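Local coordinates for protein member of DUF4221 family (Bacteroides vulgatus, PDB 3S9J) that is of unknown function but folds as a six-bladed beta-propeller of the DUF4221 family and binds sodium ions in the crystal, at residues Tyr133-Ala138 with His269-Lys274; Asp273-Val278 with Ser331-Glu336. One frame throughout, in Å; residues are numbered along the deposited sequence.

In the fold
Both contacts involve strand 266-273, the first strand of a four-stranded antiparallel blade in this six-bladed beta-propeller. Contact 1 joins it to the loop 133-138 that leads into strand 139-141 of another blade, its centre about 5 Å from the centre of the chain. Contact 2, about 15 Å from that centre, lies where the strand turns back toward strand 278-284 and meets the adjoining blade. The two centres are 11 Å apart, Asp273 and Lys274 are shared, and CE of Met271 packs 3.7 Å from CG2 of Val333. The function is unknown, but the side chain of Tyr134 in contact 1 lies about 3 Å from a bound formic acid, probably from the crystallisation liquor.

Contact 1: Tyr133-Ala138 with His269-Lys274; sequences YYNAPA and HIMYDK
Asn135 holds its CG anti to the backbone N (chi1 -165°), while His269 has CG beside its own backbone N, and its second torsion turns the ring so that ND1 faces the backbone N of Asn135. In this six-bladed beta-propeller the pair ties a loop between blades to the first strand of another blade, near the middle of the molecule. Two hydrogen bonds do the work, and both have Asn135 as donor. Its backbone N gives to ND1 of His269 at 3.0 Å, almost in the imidazole plane but bent, with an angle of 131° at the hydrogen. Its side-chain ND2 gives to the carbonyl O of Ile270 at 2.9 Å, and this bond is nearly straight at 175°. The acceptor lies in the amide plane, so the bond helps to fix the rotation of the carboxamide. Tyr133 O lies 3.4 Å from CE1 of His269, and Tyr134 CA comes close to ND1.

The other ring nitrogen, NE2 of His269, is hydrogen-bonded to the carbonyl O of Tyr328, so the imidazole spans the loop and the neighbouring blade. An alanine at His269 would probably leave the backbone N of Asn135 without its ring acceptor, take from the carbonyl of Tyr328 its imidazole donor and open a gap beside the loop. Asn135 O is itself bonded to Ser202 OG, which links the same loop to strand 201-206. Beyond the amide, the side chains of Asn135 and Met271 cross at about a right angle, with Met271 CG 3.7 Å from ND2 of Asn135.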
ATOM      1  N   TYR A 133      -2.112   2.083   2.720  1.00 18.89           N
ATOM      2  CA  TYR A 133      -3.564   1.807   2.878  1.00 19.38           C
ATOM      3  C   TYR A 133      -3.927   0.694   1.888  1.00 21.10           C
ATOM      4  O   TYR A 133      -4.645  -0.240   2.235  1.00 21.20           O
ATOM      5  CB  TYR A 133      -4.349   3.081   2.613  1.00 21.08           C
ATOM      6  CG  TYR A 133      -5.738   3.123   3.188  1.00 20.17           C
ATOM      7  CD1 TYR A 133      -5.937   3.053   4.576  1.00 23.61           C
ATOM      8  CD2 TYR A 133      -6.837   3.350   2.370  1.00 26.97           C
ATOM      9  CE1 TYR A 133      -7.220   3.166   5.139  1.00 22.60           C
ATOM     10  CE2 TYR A 133      -8.133   3.454   2.932  1.00 25.84           C
ATOM     11  CZ  TYR A 133      -8.301   3.366   4.308  1.00 29.45           C
ATOM     12  OH  TYR A 133      -9.573   3.465   4.868  1.00 34.78           O
ATOM     13  N   TYR A 134      -3.360   0.780   0.675  1.00 20.83           N
ATOM     14  CA  TYR A 134      -2.952  -0.418  -0.071  1.00 20.98           C
ATOM     15  C   TYR A 134      -1.430  -0.347  -0.161  1.00 20.33           C
ATOM     16  O   TYR A 134      -0.855   0.729  -0.288  1.00 19.98           O
ATOM     17  CB  TYR A 134      -3.601  -0.512  -1.454  1.00 21.24           C
ATOM     18  CG  TYR A 134      -3.295   0.665  -2.373  1.00 19.83           C
ATOM     19  CD1 TYR A 134      -4.046   1.824  -2.320  1.00 26.53           C
ATOM     20  CD2 TYR A 134      -2.291   0.581  -3.315  1.00 24.28           C
ATOM     21  CE1 TYR A 134      -3.765   2.923  -3.170  1.00 29.92           C
ATOM     22  CE2 TYR A 134      -2.023   1.646  -4.164  1.00 24.31           C
ATOM     23  CZ  TYR A 134      -2.737   2.798  -4.093  1.00 34.52           C
ATOM     24  OH  TYR A 134      -2.396   3.819  -4.959  1.00 37.06           O
ATOM     25  N   ASN A 135      -0.778  -1.484  -0.118  1.00 21.03           N
ATOM     26  CA  ASN A 135       0.668  -1.476  -0.081  1.00 21.34           C
ATOM     27  C   ASN A 135       1.207  -0.875  -1.407  1.00 20.40           C
ATOM     28  O   ASN A 135       1.019  -1.446  -2.494  1.00 22.14           O
ATOM     29  CB  ASN A 135       1.232  -2.858   0.162  1.00 21.36           C
ATOM     30  CG  ASN A 135       2.706  -2.815   0.559  1.00 25.01           C
ATOM     31  OD1 ASN A 135       3.135  -1.863   1.207  1.00 25.72           O
ATOM     32  ND2 ASN A 135       3.476  -3.821   0.142  1.00 24.35           N
ATOM     33  N   ALA A 136       1.860   0.274  -1.283  1.00 23.11           N
ATOM     34  CA  ALA A 136       2.439   0.994  -2.415  1.00 21.71           C
ATOM     35  C   ALA A 136       3.674   1.765  -1.894  1.00 21.14           C
ATOM     36  O   ALA A 136       3.638   2.970  -1.723  1.00 22.51           O
ATOM     37  CB  ALA A 136       1.431   1.939  -2.984  1.00 21.92           C
ATOM     38  N   PRO A 137       4.744   1.045  -1.605  1.00 22.39           N
ATOM     39  CA  PRO A 137       5.804   1.603  -0.770  1.00 21.63           C
ATOM     40  C   PRO A 137       6.776   2.527  -1.490  1.00 23.83           C
ATOM     41  O   PRO A 137       7.628   3.124  -0.827  1.00 24.73           O
ATOM     42  CB  PRO A 137       6.576   0.357  -0.311  1.00 22.17           C
ATOM     43  CG  PRO A 137       6.351  -0.621  -1.436  1.00 26.74           C
ATOM     44  CD  PRO A 137       4.934  -0.402  -1.821  1.00 23.73           C
ATOM     45  N   ALA A 138       6.660   2.592  -2.814  1.00 23.96           N
ATOM     46  CA  ALA A 138       7.698   3.126  -3.703  1.00 23.94           C
ATOM     47  C   ALA A 138       8.950   2.299  -3.500  1.00 22.80           C
ATOM     48  O   ALA A 138       9.006   1.398  -2.652  1.00 23.61           O
ATOM     49  CB  ALA A 138       7.951   4.602  -3.470  1.00 20.74           C
ATOM     50  N   HIS A 269      -3.484  -5.918  -0.773  1.00 23.60           N
ATOM     51  CA  HIS A 269      -2.032  -5.836  -0.682  1.00 23.62           C
ATOM     52  C   HIS A 269      -1.323  -7.021  -1.333  1.00 24.11           C
ATOM     53  O   HIS A 269      -1.762  -8.178  -1.211  1.00 23.84           O
ATOM     54  CB  HIS A 269      -1.522  -5.859   0.762  1.00 23.10           C
ATOM     55  CG  HIS A 269      -2.184  -4.910   1.705  1.00 21.68           C
ATOM     56  ND1 HIS A 269      -2.121  -3.536   1.561  1.00 23.29           N
ATOM     57  CD2 HIS A 269      -2.793  -5.144   2.886  1.00 22.06           C
ATOM     58  CE1 HIS A 269      -2.709  -2.971   2.598  1.00 25.16           C
ATOM     59  NE2 HIS A 269      -3.136  -3.926   3.414  1.00 21.28           N
ATOM     60  N   ILE A 270      -0.190  -6.735  -1.962  1.00 23.25           N
ATOM     61  CA  ILE A 270       0.869  -7.723  -2.101  1.00 26.60           C
ATOM     62  C   ILE A 270       2.049  -7.212  -1.263  1.00 24.43           C
ATOM     63  O   ILE A 270       2.464  -6.065  -1.382  1.00 25.59           O
ATOM     64  CB  ILE A 270       1.232  -8.031  -3.594  1.00 28.04           C
ATOM     65  CG1 ILE A 270       2.293  -9.160  -3.710  1.00 29.64           C
ATOM     66  CG2 ILE A 270       1.692  -6.773  -4.335  1.00 27.13           C
ATOM     67  CD1 ILE A 270       1.789 -10.540  -3.230  1.00 27.26           C
HETATM   68  N   MSE A 271       2.584  -8.077  -0.405  1.00 25.01           N
HETATM   69  CA  MSE A 271       3.616  -7.681   0.542  1.00 26.06           C
HETATM   70  C   MSE A 271       4.742  -8.697   0.550  1.00 28.35           C
HETATM   71  O   MSE A 271       4.503  -9.896   0.687  1.00 29.88           O
HETATM   72  CB  MSE A 271       3.037  -7.558   1.953  1.00 26.59           C
HETATM   73  CG  MSE A 271       1.928  -6.632   2.053  1.00 32.47           C
HETATM   74 SE   MSE A 271       1.352  -6.491   3.922  0.75 32.47          SE
HETATM   75  CE  MSE A 271       2.691  -6.251   4.760  1.00 15.82           C
ATOM     76  N   TYR A 272       5.974  -8.208   0.439  1.00 26.22           N
ATOM     77  CA  TYR A 272       7.148  -9.049   0.556  1.00 26.94           C
ATOM     78  C   TYR A 272       7.605  -9.097   2.001  1.00 27.00           C
ATOM     79  O   TYR A 272       7.632  -8.079   2.672  1.00 26.20           O
ATOM     80  CB  TYR A 272       8.284  -8.497  -0.316  1.00 28.58           C
ATOM     81  CG  TYR A 272       9.560  -9.286  -0.196  1.00 29.20           C
ATOM     82  CD1 TYR A 272       9.567 -10.634  -0.433  1.00 30.46           C
ATOM     83  CD2 TYR A 272      10.753  -8.673   0.125  1.00 31.00           C
ATOM     84  CE1 TYR A 272      10.733 -11.376  -0.310  1.00 33.44           C
ATOM     85  CE2 TYR A 272      11.939  -9.415   0.247  1.00 29.43           C
ATOM     86  CZ  TYR A 272      11.921 -10.753   0.026  1.00 34.78           C
ATOM     87  OH  TYR A 272      13.069 -11.528   0.135  1.00 35.34           O
ATOM     88  N   ASP A 273       7.930 -10.296   2.479  1.00 27.34           N
ATOM     89  CA  ASP A 273       8.469 -10.522   3.811  1.00 29.34           C
ATOM     90  C   ASP A 273       9.978 -10.775   3.650  1.00 31.09           C
ATOM     91  O   ASP A 273      10.389 -11.872   3.226  1.00 33.11           O
ATOM     92  CB  ASP A 273       7.765 -11.748   4.424  1.00 30.03           C
ATOM     93  CG  ASP A 273       8.227 -12.083   5.835  1.00 32.67           C
ATOM     94  OD1 ASP A 273       9.393 -11.766   6.203  1.00 30.87           O
ATOM     95  OD2 ASP A 273       7.391 -12.682   6.576  1.00 29.61           O
ATOM     96  N   LYS A 274      10.777  -9.753   3.978  1.00 30.60           N
ATOM     97  CA  LYS A 274      12.248  -9.782   3.803  1.00 33.98           C
ATOM     98  C   LYS A 274      12.935 -10.721   4.791  1.00 33.55           C
ATOM     99  O   LYS A 274      14.063 -11.119   4.554  1.00 35.45           O
ATOM    100  CB  LYS A 274      12.860  -8.360   3.902  1.00 33.28           C
ATOM    101  CG  LYS A 274      12.788  -7.682   5.288  1.00 36.30           C
ATOM    102  CD  LYS A 274      13.054  -6.125   5.243  1.00 43.45           C
ATOM    103  CE  LYS A 274      12.397  -5.365   6.470  1.00 42.93           C
ATOM    104  NZ  LYS A 274      12.687  -3.854   6.773  1.00 33.27           N
TER

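Contact 2: Asp273-Val278 with Ser331-Glu336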
ATOM      1  N   ASP A 273       7.930 -10.296   2.479  1.00 27.34           N
ATOM      2  CA  ASP A 273       8.469 -10.522   3.811  1.00 29.34           C
ATOM      3  C   ASP A 273       9.978 -10.775   3.650  1.00 31.09           C
ATOM      4  O   ASP A 273      10.389 -11.872   3.226  1.00 33.11           O
ATOM      5  CB  ASP A 273       7.765 -11.748   4.424  1.00 30.03           C
ATOM      6  CG  ASP A 273       8.227 -12.083   5.835  1.00 32.67           C
ATOM      7  OD1 ASP A 273       9.393 -11.766   6.203  1.00 30.87           O
ATOM      8  OD2 ASP A 273       7.391 -12.682   6.576  1.00 29.61           O
ATOM      9  N   LYS A 274      10.777  -9.753   3.978  1.00 30.60           N
ATOM     10  CA  LYS A 274      12.248  -9.782   3.803  1.00 33.98           C
ATOM     11  C   LYS A 274      12.935 -10.721   4.791  1.00 33.55           C
ATOM     12  O   LYS A 274      14.063 -11.119   4.554  1.00 35.45           O
ATOM     13  CB  LYS A 274      12.860  -8.360   3.902  1.00 33.28           C
ATOM     14  CG  LYS A 274      12.788  -7.682   5.288  1.00 36.30           C
ATOM     15  CD  LYS A 274      13.054  -6.125   5.243  1.00 43.45           C
ATOM     16  CE  LYS A 274      12.397  -5.365   6.470  1.00 42.93           C
ATOM     17  NZ  LYS A 274      12.687  -3.854   6.773  1.00 33.27           N
ATOM     18  N   TYR A 275      12.259 -11.071   5.887  1.00 31.18           N
ATOM     19  CA  TYR A 275      12.849 -11.911   6.937  1.00 33.25           C
ATOM     20  C   TYR A 275      12.703 -13.380   6.612  1.00 35.36           C
ATOM     21  O   TYR A 275      13.629 -14.154   6.780  1.00 35.76           O
ATOM     22  CB  TYR A 275      12.263 -11.590   8.316  1.00 32.55           C
ATOM     23  CG  TYR A 275      12.511 -10.136   8.694  1.00 30.62           C
ATOM     24  CD1 TYR A 275      13.759  -9.728   9.142  1.00 33.27           C
ATOM     25  CD2 TYR A 275      11.504  -9.180   8.561  1.00 29.06           C
ATOM     26  CE1 TYR A 275      14.024  -8.391   9.452  1.00 31.94           C
ATOM     27  CE2 TYR A 275      11.736  -7.830   8.899  1.00 29.47           C
ATOM     28  CZ  TYR A 275      12.995  -7.438   9.338  1.00 29.84           C
ATOM     29  OH  TYR A 275      13.242  -6.132   9.653  1.00 29.70           O
ATOM     30  N   ARG A 276      11.530 -13.770   6.142  1.00 35.74           N
ATOM     31  CA  ARG A 276      11.263 -15.178   5.825  1.00 36.17           C
ATOM     32  C   ARG A 276      11.331 -15.484   4.323  1.00 37.14           C
ATOM     33  O   ARG A 276      11.254 -16.650   3.934  1.00 37.96           O
ATOM     34  CB  ARG A 276       9.908 -15.579   6.422  1.00 36.93           C
ATOM     35  CG  ARG A 276      10.000 -15.863   7.914  1.00 36.16           C
ATOM     36  CD  ARG A 276       8.753 -15.539   8.649  1.00 38.08           C
ATOM     37  NE  ARG A 276       8.530 -14.108   8.614  1.00 31.05           N
ATOM     38  CZ  ARG A 276       8.988 -13.237   9.512  1.00 34.66           C
ATOM     39  NH1 ARG A 276       9.655 -13.647  10.598  1.00 35.27           N
ATOM     40  NH2 ARG A 276       8.752 -11.946   9.328  1.00 33.74           N
ATOM     41  N   ASN A 277      11.514 -14.456   3.498  1.00 35.02           N
ATOM     42  CA  ASN A 277      11.584 -14.594   2.040  1.00 35.53           C
ATOM     43  C   ASN A 277      10.319 -15.242   1.424  1.00 35.53           C
ATOM     44  O   ASN A 277      10.390 -16.199   0.642  1.00 36.12           O
ATOM     45  CB  ASN A 277      12.860 -15.371   1.646  1.00 38.25           C
ATOM     46  CG  ASN A 277      13.288 -15.123   0.206  1.00 39.10           C
ATOM     47  OD1 ASN A 277      12.941 -14.115  -0.404  1.00 42.65           O
ATOM     48  ND2 ASN A 277      14.090 -16.047  -0.336  1.00 38.82           N
ATOM     49  N   VAL A 278       9.169 -14.695   1.804  1.00 31.99           N
ATOM     50  CA  VAL A 278       7.856 -15.113   1.311  1.00 31.33           C
ATOM     51  C   VAL A 278       7.055 -13.876   0.932  1.00 30.26           C
ATOM     52  O   VAL A 278       7.478 -12.762   1.206  1.00 28.84           O
ATOM     53  CB  VAL A 278       7.083 -15.952   2.380  1.00 33.82           C
ATOM     54  CG1 VAL A 278       7.817 -17.255   2.690  1.00 33.28           C
ATOM     55  CG2 VAL A 278       6.875 -15.153   3.654  1.00 29.97           C
ATOM     56  N   SER A 331      -1.289  -2.995   7.922  1.00 21.04           N
ATOM     57  CA  SER A 331      -0.538  -4.237   8.064  1.00 19.59           C
ATOM     58  C   SER A 331       0.933  -3.944   7.751  1.00 22.29           C
ATOM     59  O   SER A 331       1.226  -3.040   6.965  1.00 24.24           O
ATOM     60  CB  SER A 331      -1.077  -5.327   7.119  1.00 25.19           C
ATOM     61  OG  SER A 331      -2.374  -5.729   7.518  1.00 23.75           O
ATOM     62  N   PHE A 332       1.832  -4.690   8.382  1.00 21.94           N
ATOM     63  CA  PHE A 332       3.258  -4.603   8.075  1.00 22.31           C
ATOM     64  C   PHE A 332       3.972  -5.885   8.428  1.00 22.83           C
ATOM     65  O   PHE A 332       3.509  -6.680   9.257  1.00 25.26           O
ATOM     66  CB  PHE A 332       3.918  -3.432   8.800  1.00 22.94           C
ATOM     67  CG  PHE A 332       4.099  -3.623  10.297  1.00 22.55           C
ATOM     68  CD1 PHE A 332       3.103  -3.205  11.189  1.00 23.24           C
ATOM     69  CD2 PHE A 332       5.270  -4.154  10.828  1.00 23.56           C
ATOM     70  CE1 PHE A 332       3.250  -3.349  12.554  1.00 25.09           C
ATOM     71  CE2 PHE A 332       5.428  -4.311  12.223  1.00 26.83           C
ATOM     72  CZ  PHE A 332       4.418  -3.897  13.087  1.00 26.87           C
ATOM     73  N   VAL A 333       5.102  -6.111   7.778  1.00 24.56           N
ATOM     74  CA  VAL A 333       5.937  -7.270   8.126  1.00 26.19           C
ATOM     75  C   VAL A 333       7.043  -6.783   9.054  1.00 25.85           C
ATOM     76  O   VAL A 333       7.770  -5.841   8.719  1.00 26.00           O
ATOM     77  CB  VAL A 333       6.568  -7.904   6.894  1.00 28.15           C
ATOM     78  CG1 VAL A 333       7.520  -9.097   7.311  1.00 26.31           C
ATOM     79  CG2 VAL A 333       5.477  -8.388   5.919  1.00 27.29           C
ATOM     80  N   GLY A 334       7.145  -7.409  10.223  1.00 25.41           N
ATOM     81  CA  GLY A 334       8.212  -7.176  11.184  1.00 26.88           C
ATOM     82  C   GLY A 334       9.129  -8.373  11.282  1.00 28.49           C
ATOM     83  O   GLY A 334       8.900  -9.395  10.639  1.00 29.20           O
ATOM     84  N   ARG A 335      10.162  -8.260  12.108  1.00 28.25           N
ATOM     85  CA  ARG A 335      11.074  -9.402  12.336  1.00 30.27           C
ATOM     86  C   ARG A 335      10.352 -10.694  12.692  1.00 29.57           C
ATOM     87  O   ARG A 335      10.729 -11.755  12.202  1.00 32.52           O
ATOM     88  CB  ARG A 335      12.075  -9.065  13.434  1.00 32.46           C
ATOM     89  CG  ARG A 335      13.075  -7.993  13.055  1.00 32.09           C
ATOM     90  CD  ARG A 335      13.871  -7.581  14.309  1.00 37.38           C
ATOM     91  NE  ARG A 335      14.912  -6.621  13.990  1.00 35.79           N
ATOM     92  CZ  ARG A 335      15.855  -6.205  14.838  1.00 37.40           C
ATOM     93  NH1 ARG A 335      15.910  -6.643  16.086  1.00 36.68           N
ATOM     94  NH2 ARG A 335      16.761  -5.348  14.418  1.00 34.49           N
ATOM     95  N   GLU A 336       9.321 -10.616  13.539  1.00 28.72           N
ATOM     96  CA  GLU A 336       8.648 -11.796  14.067  1.00 33.53           C
ATOM     97  C   GLU A 336       7.552 -12.373  13.182  1.00 33.15           C
ATOM     98  O   GLU A 336       7.124 -13.536  13.374  1.00 30.36           O
ATOM     99  CB  GLU A 336       8.058 -11.493  15.441  1.00 35.51           C
ATOM    100  CG  GLU A 336       9.101 -11.243  16.542  1.00 46.08           C
ATOM    101  CD  GLU A 336      10.073 -12.402  16.734  1.00 54.18           C
ATOM    102  OE1 GLU A 336       9.682 -13.580  16.590  1.00 61.00           O
ATOM    103  OE2 GLU A 336      11.248 -12.123  17.014  1.00 63.10           O
TER
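OD2 of Asp273, in a carboxylate on which Val333 packs its CG1 at 3.4 Å from Asp273 CG, is gripped by the guanidinium of Arg276. The salt bridge is side-on, with NE at 2.7 Å and NH2 at 3.2 Å from OD2, both on the syn side of the carboxylate. Tyr280 OH is a further partner of this oxygen. OD1 of Asp273 accepts from the backbone N of Tyr275 and of Arg276, so OD1 braces the turn while OD2 holds the guanidinium.

Bends at chi2 and chi3 bring NE of Arg276 to the carboxylate of Asp273, and the guanidinium meets the backbone carbonyls of 331-336 with its edge. NH1 donates to Arg335 O at 2.7 Å in a nearly straight bond (171°) that comes from above the carbonyl plane, whereas NH2 meets Gly334 O at 2.9 Å, almost in line with the C=O. Tyr275 CB lies against one face of the guanidinium.

The Tyr275 ring receives Arg335 CA over its centre, a CH-pi contact of 3.8 Å to the centroid, and Lys274 CG lies against the opposite face. Its OH is hydrogen-bonded to Glu35, which also forms a salt bridge with Arg335.

An Asx turn at Asp273, extended to an Asx motif, and a G1 beta bulge formed with Asn277 and Val278 shape this tight hairpin, which joins consecutive antiparallel strands of one propeller blade and packs against the next.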